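Local atomic coordinates of major capsid protein (Norovirus Hu/GI.7/TCH-060/USA/2003, PDB entry 4P25), a protein that builds the norovirus capsid and, through its protruding domain, binds the fucosylated histo-blood group antigen LeY, probably as a host attachment step. Residues 16-21 with 222-227; 21-26 with 217-222; 203-208 with 265-270. All coordinates share one frame; numbering follows the deposited sequence.

How the interactions relate
Near the N terminus, 16-21 and 21-26 run on as one loop before strand 29-31. Interaction 1 closes the longest loop, bringing 16-21 to the start of helix 225-234 across 200 intervening residues. Interaction 2 lies within that span, setting 21-26 on strand 218-221 and sharing Ser21 and Thr222 with interaction 1. Interaction 3 closes a shorter loop, from strand 201-208 to strand 266-269; it begins inside the two larger loops and ends beyond them, so it crosses both. Cys221 O takes a probable hydrogen bond from Phe205 N, joining interactions 2 and 3 in one antiparallel sheet. Together they knit the N-terminal loop to the C-terminal part of the P1 subdomain.

Interaction 1: 16-21 with 222-227; sequences NNLANS and TLPQEF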
ATOM      1  N   ASN A  16      -3.675  -2.791  13.391  1.00 12.90           N
ATOM      2  CA  ASN A  16      -2.856  -1.604  13.155  1.00 13.25           C
ATOM      3  C   ASN A  16      -1.742  -1.799  12.117  1.00 15.55           C
ATOM      4  O   ASN A  16      -1.042  -0.844  11.771  1.00 19.07           O
ATOM      5  CB  ASN A  16      -2.320  -0.994  14.463  1.00 22.06           C
ATOM      6  CG  ASN A  16      -1.505  -1.969  15.291  1.00 27.86           C
ATOM      7  OD1 ASN A  16      -1.292  -3.115  14.903  1.00 23.10           O
ATOM      8  ND2 ASN A  16      -1.034  -1.504  16.445  1.00 35.37           N
ATOM      9  N   ASN A  17      -1.590  -3.032  11.629  1.00 14.88           N
ATOM     10  CA  ASN A  17      -0.725  -3.326  10.479  1.00 14.29           C
ATOM     11  C   ASN A  17      -1.529  -3.536   9.186  1.00 10.93           C
ATOM     12  O   ASN A  17      -0.998  -4.019   8.186  1.00 13.09           O
ATOM     13  CB  ASN A  17       0.158  -4.556  10.733  1.00 15.83           C
ATOM     14  CG  ASN A  17       1.442  -4.229  11.479  1.00 21.39           C
ATOM     15  OD1 ASN A  17       1.896  -3.086  11.494  1.00 20.67           O
ATOM     16  ND2 ASN A  17       2.041  -5.246  12.092  1.00 21.54           N
ATOM     17  N   LEU A  18      -2.805  -3.164   9.208  1.00  9.76           N
ATOM     18  CA  LEU A  18      -3.654  -3.263   8.019  1.00 11.35           C
ATOM     19  C   LEU A  18      -3.909  -1.896   7.397  1.00  8.77           C
ATOM     20  O   LEU A  18      -4.048  -0.902   8.115  1.00 10.53           O
ATOM     21  CB  LEU A  18      -4.985  -3.931   8.365  1.00 10.20           C
ATOM     22  CG  LEU A  18      -4.870  -5.398   8.780  1.00 14.50           C
ATOM     23  CD1 LEU A  18      -6.232  -5.975   9.138  1.00 20.46           C
ATOM     24  CD2 LEU A  18      -4.214  -6.192   7.656  1.00 20.63           C
ATOM     25  N   ALA A  19      -3.973  -1.853   6.066  1.00  8.19           N
ATOM     26  CA  ALA A  19      -4.190  -0.607   5.335  1.00  7.34           C
ATOM     27  C   ALA A  19      -5.665  -0.259   5.139  1.00  7.00           C
ATOM     28  O   ALA A  19      -6.511  -1.135   4.985  1.00  8.38           O
ATOM     29  CB  ALA A  19      -3.489  -0.664   3.975  1.00  9.92           C
ATOM     30  N   ASN A  20      -5.960   1.035   5.135  1.00  6.37           N
ATOM     31  CA  ASN A  20      -7.258   1.519   4.697  1.00  5.38           C
ATOM     32  C   ASN A  20      -7.428   1.196   3.210  1.00  5.70           C
ATOM     33  O   ASN A  20      -6.455   1.202   2.439  1.00  8.53           O
ATOM     34  CB  ASN A  20      -7.348   3.031   4.919  1.00  5.77           C
ATOM     35  CG  ASN A  20      -8.778   3.533   4.984  1.00  5.91           C
ATOM     36  OD1 ASN A  20      -9.465   3.643   3.960  1.00  8.75           O
ATOM     37  ND2 ASN A  20      -9.224   3.886   6.188  1.00  7.96           N
ATOM     38  N   SER A  21      -8.662   0.911   2.812  1.00  6.41           N
ATOM     39  CA  SER A  21      -8.949   0.572   1.426  1.00  6.89           C
ATOM     40  C   SER A  21      -9.483   1.752   0.617  1.00  6.77           C
ATOM     41  O   SER A  21      -9.747   1.609  -0.579  1.00  8.34           O
ATOM     42  CB  SER A  21      -9.939  -0.585   1.377  1.00  8.50           C
ATOM     43  OG  SER A  21     -11.109  -0.299   2.135  1.00  8.38           O
ATOM     44  N   THR A 222     -14.872  -0.140   4.827  1.00  7.74           N
ATOM     45  CA  THR A 222     -15.580  -1.307   5.345  1.00  9.20           C
ATOM     46  C   THR A 222     -14.795  -2.622   5.300  1.00  9.33           C
ATOM     47  O   THR A 222     -15.200  -3.595   5.924  1.00 11.08           O
ATOM     48  CB  THR A 222     -16.949  -1.481   4.660  1.00  9.36           C
ATOM     49  OG1 THR A 222     -16.796  -1.323   3.250  1.00 10.78           O
ATOM     50  CG2 THR A 222     -17.938  -0.437   5.176  1.00 12.71           C
ATOM     51  N   LEU A 223     -13.690  -2.657   4.554  1.00  8.62           N
ATOM     52  CA  LEU A 223     -12.740  -3.771   4.638  1.00 10.47           C
ATOM     53  C   LEU A 223     -11.318  -3.238   4.590  1.00  9.73           C
ATOM     54  O   LEU A 223     -10.998  -2.419   3.731  1.00 11.02           O
ATOM     55  CB  LEU A 223     -12.914  -4.762   3.485  1.00 10.13           C
ATOM     56  CG  LEU A 223     -14.106  -5.713   3.471  1.00  9.56           C
ATOM     57  CD1 LEU A 223     -14.137  -6.456   2.145  1.00 13.33           C
ATOM     58  CD2 LEU A 223     -14.029  -6.693   4.626  1.00 11.97           C
ATOM     59  N   PRO A 224     -10.459  -3.702   5.512  1.00  8.77           N
ATOM     60  CA  PRO A 224      -9.038  -3.373   5.369  1.00  9.47           C
ATOM     61  C   PRO A 224      -8.551  -3.901   4.025  1.00 10.00           C
ATOM     62  O   PRO A 224      -9.045  -4.937   3.568  1.00  9.99           O
ATOM     63  CB  PRO A 224      -8.382  -4.147   6.520  1.00 12.82           C
ATOM     64  CG  PRO A 224      -9.491  -4.377   7.511  1.00 12.05           C
ATOM     65  CD  PRO A 224     -10.715  -4.582   6.667  1.00 10.34           C
ATOM     66  N   GLN A 225      -7.619  -3.206   3.384  1.00  8.70           N
ATOM     67  CA  GLN A 225      -7.214  -3.597   2.033  1.00  9.55           C
ATOM     68  C   GLN A 225      -6.673  -5.023   1.953  1.00 10.68           C
ATOM     69  O   GLN A 225      -6.950  -5.740   0.991  1.00  9.17           O
ATOM     70  CB  GLN A 225      -6.197  -2.616   1.445  1.00  9.54           C
ATOM     71  CG  GLN A 225      -5.844  -2.929  -0.009  1.00  9.25           C
ATOM     72  CD  GLN A 225      -7.049  -2.854  -0.924  1.00  9.39           C
ATOM     73  OE1 GLN A 225      -7.963  -2.065  -0.694  1.00 10.01           O
ATOM     74  NE2 GLN A 225      -7.058  -3.683  -1.969  1.00  8.60           N
ATOM     75  N   GLU A 226      -5.921  -5.443   2.964  1.00  7.90           N
ATOM     76  CA  GLU A 226      -5.362  -6.795   2.944  1.00  7.67           C
ATOM     77  C   GLU A 226      -6.436  -7.886   3.017  1.00  8.36           C
ATOM     78  O   GLU A 226      -6.202  -9.015   2.571  1.00  8.62           O
ATOM     79  CB  GLU A 226      -4.302  -6.979   4.039  1.00 10.36           C
ATOM     80  CG  GLU A 226      -2.995  -6.242   3.769  1.00 11.88           C
ATOM     81  CD  GLU A 226      -3.039  -4.767   4.154  1.00 12.04           C
ATOM     82  OE1 GLU A 226      -4.088  -4.301   4.647  1.00 10.16           O
ATOM     83  OE2 GLU A 226      -2.015  -4.077   3.971  1.00 10.99           O
ATOM     84  N   PHE A 227      -7.606  -7.557   3.567  1.00  9.17           N
ATOM     85  CA  PHE A 227      -8.740  -8.480   3.515  1.00  8.87           C
ATOM     86  C   PHE A 227      -9.170  -8.682   2.063  1.00  9.54           C
ATOM     87  O   PHE A 227      -9.430  -9.804   1.635  1.00  9.87           O
ATOM     88  CB  PHE A 227      -9.931  -7.965   4.334  1.00  9.12           C
ATOM     89  CG  PHE A 227      -9.885  -8.333   5.795  1.00  9.03           C
ATOM     90  CD1 PHE A 227      -8.833  -7.921   6.596  1.00 13.93           C
ATOM     91  CD2 PHE A 227     -10.920  -9.052   6.376  1.00 11.56           C
ATOM     92  CE1 PHE A 227      -8.801  -8.241   7.946  1.00 15.44           C
ATOM     93  CE2 PHE A 227     -10.894  -9.379   7.726  1.00 14.68           C
ATOM     94  CZ  PHE A 227      -9.831  -8.973   8.511  1.00 15.08           C
TER
HETATM   95  O   HOH W   1      -9.781  -0.687  -2.181  1.00  8.77           O
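This is a buried loop-to-helix contact in the P1 subdomain, where the N-terminal loop 16-21 runs past the first turn of helix 225-234, with Pro224 at the N-cap. Ala19 carries the polar part with both of its backbone groups. Its O accepts a bond from Gln225 N, 2.8 Å away and nearly straight at 167°, so one NH at the helix start is satisfied by the loop. Its N donates to Glu226 OE1, also at 2.8 Å, meeting the carboxylate on its syn side; a bend at chi2 (82°) turns the acid back to the loop. Glu226 OE2 is hydrogen-bonded to Ser60 OG of the second subunit, so this carboxylate also links the two subunits.

Next to Glu226, Leu18 spreads its two methyls. CD2 rests against the Glu226 chain, while CD1 sits 3.8 Å from Pro224 CB and meets the edge of the Phe227 ring, 3.6 Å from CE1. At the far end a water donates to both Ser21 O and Gln225 OE1, while Gln225 NE2 donates to the backbone O atoms of Pro58 and Val59. Ser21 OG donates to Leu223 O at 2.7 Å, approaching nearly along the C=O axis.

Interaction 2: 21-26 with 217-222; sequences SRVPAM and AQVPCT
The Arg22 side chain crosses Pro220 obliquely, its CG resting against Cys221 CB and its guanidinium turned to the Pro220 carbonyl. The partner is strand 218-221 of the P1 antiparallel sheet, which pairs with strand 201-208; here the N-terminal loop packs on it without any backbone-to-backbone hydrogen bond, and each hydrogen bond pairs a side chain of one segment with a backbone group of the other.

CG of Arg22 is 3.9 Å from Cys221 CB. A bend further along the chain, chi3 73°, then swings the guanidinium round until NH1 reaches Pro220 O at 2.9 Å. That oxygen sits at the edge of the guanidinium, only 6° out of its plane, and the bond is fairly straight. NH1 also rests 3.7 Å from Pro220 CG, so the proline ring lies beside the charged group as well. The guanidinium has further partners: NE forms a salt bridge with Asp103, NH1 also donates to Pro173 O, and Phe42 makes a cation-pi contact. These partners probably stabilise the buried positive charge.

Val23 and Val219 meet tip to tip, methyls against methyls, with Val23 CG1 4.0 Å from Val219 CG2. This apolar patch lies alongside the arginine, and Phe209 adds to it on the Val23 side.

At the other end Cys221 faces Ser21, whose hydroxyl is already committed to Leu223. Cys221 CB comes within 3.2 Å of Ser21 OG, a tight approach. Cys221 has its SG set between the backbone N and the carbonyl carbon, which brings the sulfur to the loop backbone: Ser21 N donates a hydrogen bond to Cys221 SG, long at 3.6 Å but nearly straight at 172°.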
ATOM      1  N   SER A  21      -8.662   0.911   2.812  1.00  6.41           N
ATOM      2  CA  SER A  21      -8.949   0.572   1.426  1.00  6.89           C
ATOM      3  C   SER A  21      -9.483   1.752   0.617  1.00  6.77           C
ATOM      4  O   SER A  21      -9.747   1.609  -0.579  1.00  8.34           O
ATOM      5  CB  SER A  21      -9.939  -0.585   1.377  1.00  8.50           C
ATOM      6  OG  SER A  21     -11.109  -0.299   2.135  1.00  8.38           O
ATOM      7  N   ARG A  22      -9.637   2.912   1.256  1.00  6.65           N
ATOM      8  CA  ARG A  22     -10.152   4.107   0.575  1.00  6.01           C
ATOM      9  C   ARG A  22      -9.154   5.266   0.502  1.00  8.95           C
ATOM     10  O   ARG A  22      -9.287   6.153  -0.342  1.00 10.57           O
ATOM     11  CB  ARG A  22     -11.483   4.570   1.190  1.00  7.11           C
ATOM     12  CG  ARG A  22     -12.635   3.585   0.944  1.00  6.80           C
ATOM     13  CD  ARG A  22     -13.937   4.048   1.604  1.00  8.39           C
ATOM     14  NE  ARG A  22     -14.549   5.172   0.898  1.00 10.89           N
ATOM     15  CZ  ARG A  22     -15.052   6.254   1.487  1.00  9.00           C
ATOM     16  NH1 ARG A  22     -15.023   6.387   2.809  1.00  9.70           N
ATOM     17  NH2 ARG A  22     -15.595   7.212   0.748  1.00  9.69           N
ATOM     18  N   VAL A  23      -8.156   5.256   1.382  1.00  9.22           N
ATOM     19  CA  VAL A  23      -7.044   6.202   1.312  1.00  8.25           C
ATOM     20  C   VAL A  23      -5.750   5.461   1.627  1.00  8.34           C
ATOM     21  O   VAL A  23      -5.783   4.421   2.292  1.00  9.76           O
ATOM     22  CB  VAL A  23      -7.215   7.410   2.285  1.00 10.37           C
ATOM     23  CG1 VAL A  23      -8.282   8.384   1.778  1.00 11.60           C
ATOM     24  CG2 VAL A  23      -7.499   6.935   3.715  1.00 10.79           C
ATOM     25  N   PRO A  24      -4.606   5.973   1.144  1.00 10.21           N
ATOM     26  CA  PRO A  24      -3.312   5.339   1.431  1.00 11.30           C
ATOM     27  C   PRO A  24      -2.841   5.661   2.848  1.00 10.16           C
ATOM     28  O   PRO A  24      -2.072   6.599   3.071  1.00 15.15           O
ATOM     29  CB  PRO A  24      -2.380   5.956   0.382  1.00 12.35           C
ATOM     30  CG  PRO A  24      -2.994   7.274   0.055  1.00 16.04           C
ATOM     31  CD  PRO A  24      -4.482   7.085   0.185  1.00 11.15           C
ATOM     32  N   ALA A  25      -3.324   4.872   3.796  1.00  9.10           N
ATOM     33  CA  ALA A  25      -3.080   5.113   5.209  1.00  7.81           C
ATOM     34  C   ALA A  25      -3.273   3.803   5.944  1.00 10.05           C
ATOM     35  O   ALA A  25      -3.867   2.865   5.408  1.00 11.60           O
ATOM     36  CB  ALA A  25      -4.052   6.163   5.745  1.00 11.14           C
ATOM     37  N   MET A  26      -2.775   3.745   7.174  1.00 11.23           N
ATOM     38  CA  MET A  26      -2.963   2.569   8.004  1.00 10.38           C
ATOM     39  C   MET A  26      -4.197   2.742   8.883  1.00 11.66           C
ATOM     40  O   MET A  26      -4.592   3.859   9.218  1.00 11.55           O
ATOM     41  CB  MET A  26      -1.722   2.319   8.853  1.00 11.41           C
ATOM     42  CG  MET A  26      -0.473   2.115   8.021  1.00 12.52           C
ATOM     43  SD  MET A  26      -0.676   0.778   6.822  1.00 12.93           S
ATOM     44  CE  MET A  26      -0.777  -0.601   7.957  1.00 12.59           C
ATOM     45  N   ALA A 217     -11.939  14.118  10.793  1.00 36.76           N
ATOM     46  CA  ALA A 217     -10.504  13.988  10.555  1.00 38.97           C
ATOM     47  C   ALA A 217     -10.076  12.565  10.221  1.00 38.28           C
ATOM     48  O   ALA A 217      -8.883  12.304  10.055  1.00 30.27           O
ATOM     49  CB  ALA A 217      -9.714  14.487  11.750  1.00 42.93           C
ATOM     50  N   GLN A 218     -11.032  11.643  10.140  1.00 27.88           N
ATOM     51  CA  GLN A 218     -10.707  10.260   9.791  1.00 17.93           C
ATOM     52  C   GLN A 218     -11.560   9.718   8.649  1.00 12.54           C
ATOM     53  O   GLN A 218     -12.744  10.047   8.526  1.00 15.53           O
ATOM     54  CB  GLN A 218     -10.828   9.331  11.006  1.00 13.06           C
ATOM     55  CG  GLN A 218      -9.786   9.582  12.090  1.00 17.27           C
ATOM     56  CD  GLN A 218      -9.663   8.420  13.065  1.00 21.93           C
ATOM     57  OE1 GLN A 218     -10.663   7.893  13.561  1.00 23.10           O
ATOM     58  NE2 GLN A 218      -8.429   8.017  13.345  1.00 29.04           N
ATOM     59  N   VAL A 219     -10.944   8.878   7.823  1.00 10.01           N
ATOM     60  CA  VAL A 219     -11.627   8.264   6.687  1.00  8.10           C
ATOM     61  C   VAL A 219     -12.055   6.838   7.027  1.00  9.93           C
ATOM     62  O   VAL A 219     -11.227   6.027   7.448  1.00  9.71           O
ATOM     63  CB  VAL A 219     -10.709   8.225   5.450  1.00  9.35           C
ATOM     64  CG1 VAL A 219     -11.390   7.499   4.293  1.00 11.54           C
ATOM     65  CG2 VAL A 219     -10.309   9.638   5.041  1.00 12.32           C
ATOM     66  N   PRO A 220     -13.348   6.528   6.853  1.00 10.76           N
ATOM     67  CA  PRO A 220     -13.824   5.165   7.104  1.00  9.71           C
ATOM     68  C   PRO A 220     -13.685   4.264   5.883  1.00  7.36           C
ATOM     69  O   PRO A 220     -13.717   4.748   4.753  1.00 10.37           O
ATOM     70  CB  PRO A 220     -15.313   5.381   7.388  1.00  9.54           C
ATOM     71  CG  PRO A 220     -15.667   6.541   6.483  1.00  9.93           C
ATOM     72  CD  PRO A 220     -14.448   7.442   6.487  1.00 12.65           C
ATOM     73  N   CYS A 221     -13.529   2.966   6.115  1.00  8.43           N
ATOM     74  CA  CYS A 221     -13.695   1.981   5.053  1.00  8.42           C
ATOM     75  C   CYS A 221     -14.340   0.742   5.664  1.00  7.60           C
ATOM     76  O   CYS A 221     -14.361   0.593   6.887  1.00  8.27           O
ATOM     77  CB  CYS A 221     -12.361   1.652   4.365  1.00  9.38           C
ATOM     78  SG  CYS A 221     -11.177   0.714   5.365  1.00 10.27           S
ATOM     79  N   THR A 222     -14.872  -0.140   4.827  1.00  7.74           N
ATOM     80  CA  THR A 222     -15.580  -1.307   5.345  1.00  9.20           C
ATOM     81  C   THR A 222     -14.795  -2.622   5.300  1.00  9.33           C
ATOM     82  O   THR A 222     -15.200  -3.595   5.924  1.00 11.08           O
ATOM     83  CB  THR A 222     -16.949  -1.481   4.660  1.00  9.36           C
ATOM     84  OG1 THR A 222     -16.796  -1.323   3.250  1.00 10.78           O
ATOM     85  CG2 THR A 222     -17.938  -0.437   5.176  1.00 12.71           C
TER

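Interaction 3: 203-208 with 265-270; sequences VYFMSD and GFITCV
Val203 and Ile267 make the central pair where strand 201-208 meets strand 266-269, antiparallel neighbours in the curled P1 sheet. The single direct backbone bond between the segments runs from Val203 N to Ile267 O, 2.8 Å and 172°. The return bond is replaced by a water, which donates to Val203 O and accepts from Ile267 N, each at 2.8 Å; the two strands part here, and the rest of 203-208 leads off toward its other partners, strands 29-31 and 218-221.

The side chains pack where the strands diverge. Val203 has CG1 anti to the backbone N (chi1 175°), which leaves CG2 to do the reaching: it stands over the opposite backbone, 3.8 Å from Thr268 C, and lies between Ile267 CG2 at 4.2 Å and Cys269 SG at 3.9 Å. Its other methyl, CG1, turns back along its own strand to sit over one face of the Phe205 ring, 3.8 Å above the plane and near its rim.

Phe205 leans back to the contact from two residues further on. Its ring is met at the edge by Ile267, whose extended outer chain (chi2 170°) carries CD1 to 3.8 Å from Phe205 CZ, the two side chains crossing at about a right angle. Met30 of strand 29-31 packs against both Val203 and Phe205, while Leu261 packs on Ile267 and Phe259 on Cys269, both from strand 255-262.

Branched aliphatic methyls, an aromatic edge and a sulfur thus make a buried apolar junction, in which one backbone bond and one bridging water join the polar groups of Val203 and Ile267 where direct sheet pairing gives out.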
ATOM      1  N   VAL A 203     -19.134  -2.409  10.999  1.00  8.73           N
ATOM      2  CA  VAL A 203     -17.856  -1.987  11.555  1.00  7.79           C
ATOM      3  C   VAL A 203     -17.068  -1.197  10.518  1.00  9.74           C
ATOM      4  O   VAL A 203     -16.858  -1.665   9.397  1.00 11.04           O
ATOM      5  CB  VAL A 203     -17.032  -3.186  12.038  1.00 10.69           C
ATOM      6  CG1 VAL A 203     -15.653  -2.729  12.498  1.00 12.53           C
ATOM      7  CG2 VAL A 203     -17.768  -3.901  13.163  1.00 12.13           C
ATOM      8  N   TYR A 204     -16.658   0.008  10.896  1.00 10.79           N
ATOM      9  CA  TYR A 204     -15.874   0.865  10.020  1.00  9.28           C
ATOM     10  C   TYR A 204     -14.452   0.958  10.523  1.00 10.72           C
ATOM     11  O   TYR A 204     -14.210   1.132  11.717  1.00 10.97           O
ATOM     12  CB  TYR A 204     -16.501   2.255   9.914  1.00 10.13           C
ATOM     13  CG  TYR A 204     -17.886   2.198   9.324  1.00 11.42           C
ATOM     14  CD1 TYR A 204     -18.069   2.133   7.953  1.00  9.85           C
ATOM     15  CD2 TYR A 204     -19.009   2.169  10.141  1.00 14.05           C
ATOM     16  CE1 TYR A 204     -19.331   2.059   7.407  1.00 10.45           C
ATOM     17  CE2 TYR A 204     -20.282   2.096   9.602  1.00 14.37           C
ATOM     18  CZ  TYR A 204     -20.432   2.039   8.235  1.00 11.32           C
ATOM     19  OH  TYR A 204     -21.687   1.964   7.682  1.00 13.38           O
ATOM     20  N   PHE A 205     -13.515   0.826   9.594  1.00  9.74           N
ATOM     21  CA  PHE A 205     -12.100   0.879   9.906  1.00  8.77           C
ATOM     22  C   PHE A 205     -11.594   2.264   9.541  1.00 10.44           C
ATOM     23  O   PHE A 205     -11.719   2.697   8.388  1.00  9.78           O
ATOM     24  CB  PHE A 205     -11.379  -0.240   9.152  1.00  9.35           C
ATOM     25  CG  PHE A 205     -11.924  -1.607   9.478  1.00  7.20           C
ATOM     26  CD1 PHE A 205     -11.469  -2.299  10.589  1.00  8.98           C
ATOM     27  CD2 PHE A 205     -12.927  -2.176   8.701  1.00  9.48           C
ATOM     28  CE1 PHE A 205     -11.987  -3.552  10.912  1.00 10.08           C
ATOM     29  CE2 PHE A 205     -13.449  -3.428   9.017  1.00 10.97           C
ATOM     30  CZ  PHE A 205     -12.979  -4.116  10.123  1.00  8.60           C
ATOM     31  N   MET A 206     -11.056   2.970  10.535  1.00  9.09           N
ATOM     32  CA  MET A 206     -10.773   4.397  10.423  1.00  9.32           C
ATOM     33  C   MET A 206      -9.285   4.695  10.277  1.00  8.51           C
ATOM     34  O   MET A 206      -8.451   4.040  10.905  1.00 11.05           O
ATOM     35  CB  MET A 206     -11.292   5.141  11.662  1.00  9.40           C
ATOM     36  CG  MET A 206     -12.747   4.847  12.037  1.00 11.37           C
ATOM     37  SD  MET A 206     -13.939   5.155  10.719  1.00 12.52           S
ATOM     38  CE  MET A 206     -13.753   6.922  10.472  1.00 12.76           C
ATOM     39  N   SER A 207      -8.960   5.703   9.468  1.00 10.08           N
ATOM     40  CA  SER A 207      -7.581   6.155   9.313  1.00  9.09           C
ATOM     41  C   SER A 207      -7.456   7.663   9.442  1.00 10.68           C
ATOM     42  O   SER A 207      -8.295   8.408   8.933  1.00 11.53           O
ATOM     43  CB  SER A 207      -7.027   5.751   7.940  1.00  9.14           C
ATOM     44  OG  SER A 207      -6.901   4.347   7.827  1.00 10.33           O
ATOM     45  N   ASP A 208      -6.397   8.108  10.109  1.00  9.68           N
ATOM     46  CA  ASP A 208      -5.980   9.501  10.024  1.00 11.77           C
ATOM     47  C   ASP A 208      -5.669   9.844   8.571  1.00 10.55           C
ATOM     48  O   ASP A 208      -5.010   9.074   7.867  1.00 12.66           O
ATOM     49  CB  ASP A 208      -4.725   9.744  10.862  1.00 16.09           C
ATOM     50  CG  ASP A 208      -4.952   9.518  12.338  1.00 21.37           C
ATOM     51  OD1 ASP A 208      -6.042   9.872  12.834  1.00 25.80           O
ATOM     52  OD2 ASP A 208      -4.033   8.994  13.003  1.00 28.14           O
ATOM     53  N   GLY A 265     -19.195  -8.985   1.743  1.00 10.46           N
ATOM     54  CA  GLY A 265     -17.927  -8.339   2.049  1.00 10.83           C
ATOM     55  C   GLY A 265     -18.010  -7.133   2.961  1.00 10.74           C
ATOM     56  O   GLY A 265     -17.566  -6.039   2.609  1.00 14.74           O
ATOM     57  N   PHE A 266     -18.582  -7.328   4.140  1.00 10.82           N
ATOM     58  CA  PHE A 266     -18.527  -6.321   5.193  1.00  9.63           C
ATOM     59  C   PHE A 266     -18.610  -7.024   6.535  1.00 12.43           C
ATOM     60  O   PHE A 266     -18.920  -8.212   6.596  1.00 11.31           O
ATOM     61  CB  PHE A 266     -19.630  -5.263   5.040  1.00 13.80           C
ATOM     62  CG  PHE A 266     -21.026  -5.816   5.124  1.00 14.22           C
ATOM     63  CD1 PHE A 266     -21.664  -6.288   3.988  1.00 14.11           C
ATOM     64  CD2 PHE A 266     -21.704  -5.855   6.332  1.00 15.73           C
ATOM     65  CE1 PHE A 266     -22.947  -6.797   4.054  1.00 16.04           C
ATOM     66  CE2 PHE A 266     -22.992  -6.364   6.407  1.00 18.88           C
ATOM     67  CZ  PHE A 266     -23.614  -6.833   5.265  1.00 18.14           C
ATOM     68  N   ILE A 267     -18.312  -6.290   7.603  1.00 11.05           N
ATOM     69  CA  ILE A 267     -18.203  -6.865   8.937  1.00  9.91           C
ATOM     70  C   ILE A 267     -19.137  -6.136   9.892  1.00 10.62           C
ATOM     71  O   ILE A 267     -19.282  -4.916   9.818  1.00 13.19           O
ATOM     72  CB  ILE A 267     -16.741  -6.776   9.441  1.00  9.91           C
ATOM     73  CG1 ILE A 267     -15.828  -7.627   8.551  1.00 10.64           C
ATOM     74  CG2 ILE A 267     -16.640  -7.195  10.902  1.00 10.31           C
ATOM     75  CD1 ILE A 267     -14.352  -7.426   8.803  1.00 11.35           C
ATOM     76  N   THR A 268     -19.792  -6.892  10.774  1.00 10.64           N
ATOM     77  CA  THR A 268     -20.651  -6.292  11.791  1.00 12.03           C
ATOM     78  C   THR A 268     -20.289  -6.780  13.183  1.00 11.03           C
ATOM     79  O   THR A 268     -19.563  -7.766  13.350  1.00 13.43           O
ATOM     80  CB  THR A 268     -22.137  -6.623  11.568  1.00 12.25           C
ATOM     81  OG1 THR A 268     -22.353  -8.023  11.779  1.00 11.94           O
ATOM     82  CG2 THR A 268     -22.590  -6.225  10.166  1.00 14.90           C
ATOM     83  N   CYS A 269     -20.811  -6.076  14.179  1.00 11.03           N
ATOM     84  CA  CYS A 269     -20.731  -6.495  15.567  1.00 10.85           C
ATOM     85  C   CYS A 269     -22.017  -6.038  16.223  1.00 12.34           C
ATOM     86  O   CYS A 269     -22.812  -5.332  15.604  1.00 14.02           O
ATOM     87  CB  CYS A 269     -19.542  -5.826  16.265  1.00 10.77           C
ATOM     88  SG  CYS A 269     -19.720  -4.027  16.515  1.00 14.65           S
ATOM     89  N   VAL A 270     -22.224  -6.452  17.465  1.00 11.15           N
ATOM     90  CA  VAL A 270     -23.268  -5.847  18.280  1.00 12.39           C
ATOM     91  C   VAL A 270     -22.558  -4.945  19.277  1.00 12.56           C
ATOM     92  O   VAL A 270     -21.931  -5.422  20.222  1.00 14.56           O
ATOM     93  CB  VAL A 270     -24.140  -6.889  19.015  1.00 14.75           C
ATOM     94  CG1 VAL A 270     -25.103  -6.188  19.964  1.00 13.61           C
ATOM     95  CG2 VAL A 270     -24.915  -7.736  18.018  1.00 13.80           C
TER
HETATM   96  O   HOH W   2     -17.504  -3.598   7.424  1.00  9.96           O